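Local coordinates for pseudopodium-enriched atypical kinase 1 (Homo sapiens, PDB 6BHC) that is a pseudokinase with an unusual catalytic cleft that forms dimers in a novel mode of kinase-fold dimerisation and probably acts in signalling rather than as an active tyrosine kinase, at the interface of chains A and B. Sequence-based numbering; all coordinates share one arbitrary frame. Chains: chain A/B, Pseudopodium-enriched atypical kinase 1.

The interface of chains A and B. Residues chain A 20, 23-24, 387, 390; chain B 24, 387, 390-391.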
loop_
_atom_site.group_PDB
_atom_site.type_symbol
_atom_site.label_atom_id
_atom_site.label_comp_id
_atom_site.label_asym_id
_atom_site.label_seq_id
_atom_site.Cartn_x
_atom_site.Cartn_y
_atom_site.Cartn_z
ATOM N N ILE A 20 -0.869 14.601 13.370
ATOM C CA ILE A 20 -0.790 14.025 12.028
ATOM C C ILE A 20 0.649 14.032 11.530
ATOM O O ILE A 20 1.085 13.113 10.825
ATOM C CB ILE A 20 -1.727 14.785 11.072
ATOM C CG1 ILE A 20 -3.173 14.688 11.561
ATOM C CG2 ILE A 20 -1.598 14.255 9.650
ATOM C CD1 ILE A 20 -4.165 15.382 10.663
ATOM N N LEU A 23 2.264 11.065 13.099
ATOM C CA LEU A 23 1.794 9.807 12.528
ATOM C C LEU A 23 2.495 9.506 11.210
ATOM O O LEU A 23 2.958 8.382 10.986
ATOM C CB LEU A 23 0.278 9.852 12.332
ATOM C CG LEU A 23 -0.587 9.764 13.590
ATOM C CD1 LEU A 23 -2.051 9.961 13.240
ATOM C CD2 LEU A 23 -0.375 8.431 14.288
ATOM N N HIS A 24 2.576 10.497 10.321
ATOM C CA HIS A 24 3.248 10.289 9.043
ATOM C C HIS A 24 4.725 9.981 9.240
ATOM O O HIS A 24 5.278 9.100 8.572
ATOM C CB HIS A 24 3.074 11.516 8.149
ATOM C CG HIS A 24 1.798 11.517 7.367
ATOM N ND1 HIS A 24 1.097 12.670 7.085
ATOM C CD2 HIS A 24 1.101 10.504 6.800
ATOM C CE1 HIS A 24 0.019 12.366 6.384
ATOM N NE2 HIS A 24 -0.002 11.059 6.197
ATOM N N THR A 387 2.868 13.433 2.772
ATOM C CA THR A 387 1.523 13.018 2.390
ATOM C C THR A 387 1.515 12.394 1.000
ATOM O O THR A 387 0.883 11.353 0.784
ATOM C CB THR A 387 0.571 14.213 2.449
ATOM O OG1 THR A 387 0.567 14.755 3.776
ATOM C CG2 THR A 387 -0.842 13.796 2.074
ATOM N N MET A 390 3.148 8.942 1.135
ATOM C CA MET A 390 2.264 7.992 1.802
ATOM C C MET A 390 1.145 7.541 0.872
ATOM O O MET A 390 0.777 6.360 0.856
ATOM C CB MET A 390 1.687 8.611 3.074
ATOM C CG MET A 390 0.960 7.623 3.973
ATOM S SD MET A 390 2.084 6.435 4.734
ATOM C CE MET A 390 3.171 7.536 5.635
ATOM N N HIS B 24 -5.648 13.810 0.848
ATOM C CA HIS B 24 -6.138 12.584 1.467
ATOM C C HIS B 24 -7.532 12.234 0.967
ATOM O O HIS B 24 -7.826 11.064 0.694
ATOM C CB HIS B 24 -6.137 12.723 2.989
ATOM C CG HIS B 24 -4.820 12.401 3.623
ATOM N ND1 HIS B 24 -4.348 13.061 4.737
ATOM C CD2 HIS B 24 -3.879 11.482 3.303
ATOM C CE1 HIS B 24 -3.170 12.566 5.072
ATOM N NE2 HIS B 24 -2.862 11.607 4.218
ATOM N N THR B 387 -5.822 9.946 7.971
ATOM C CA THR B 387 -4.391 9.676 8.038
ATOM C C THR B 387 -4.122 8.243 8.482
ATOM O O THR B 387 -3.272 7.556 7.905
ATOM C CB THR B 387 -3.715 10.669 8.984
ATOM O OG1 THR B 387 -3.948 12.005 8.519
ATOM C CG2 THR B 387 -2.217 10.416 9.051
ATOM N N MET B 390 -5.015 5.834 5.654
ATOM C CA MET B 390 -4.021 5.917 4.589
ATOM C C MET B 390 -2.751 5.167 4.967
ATOM O O MET B 390 -2.147 4.487 4.128
ATOM C CB MET B 390 -3.708 7.379 4.273
ATOM C CG MET B 390 -2.881 7.579 3.012
ATOM S SD MET B 390 -3.803 7.169 1.517
ATOM C CE MET B 390 -5.173 8.313 1.648
ATOM N N ILE B 391 -2.330 5.279 6.229
ATOM C CA ILE B 391 -1.166 4.534 6.701
ATOM C C ILE B 391 -1.426 3.035 6.615
ATOM O O ILE B 391 -0.541 2.258 6.237
ATOM C CB ILE B 391 -0.805 4.971 8.134
ATOM C CG1 ILE B 391 -0.301 6.416 8.139
ATOM C CG2 ILE B 391 0.231 4.036 8.744
ATOM C CD1 ILE B 391 -0.119 6.996 9.528
#
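Where A:His24 meets B:His24, two copies of one protein join in a two-fold symmetric helical interface, which illustrates how a homodimer can be held by self-complementary packing; this patch contributes to the dimerisation of the PEAK1 kinase fold. The two imidazoles reach tip to tip on the symmetry axis, and CE1 of A:His24 lies 3.5 Å from CE1 of B:His24, each in the plane of the other ring at its edge. No hydrogen bond or salt bridge spans the patch; with NE2 of A:His24 3.5 Å from NE2 of B:His24, a positive charge on both rings would probably be disfavoured. One face of each ring is capped by the partner's threonine methyl: CG2 of B:Thr387 sits over A:His24, 4.0 Å from the ring centroid and displaced toward the rim, a CH-pi contact repeated by A:Thr387 on B:His24. In B:Thr387 the hydroxyl OG1 lies beside the backbone N (chi1 -59°), which leaves CG2 anti to that N and directed at the ring, while OG1 rests 3.4 Å from CG2 of A:Ile20. Farther along the same axis, A:Met390 and B:Met390 run antiparallel alongside one another, CG to CG 4.0 Å, the anti chi1 (-169°) carrying each CG toward the axis. The tip of B:Ile391, CD1, packs 3.7 Å from the backbone O of A:Leu23. In each subunit an early helix, 16-39, and a late one, 371-396, contribute jointly to this part of the dimer surface.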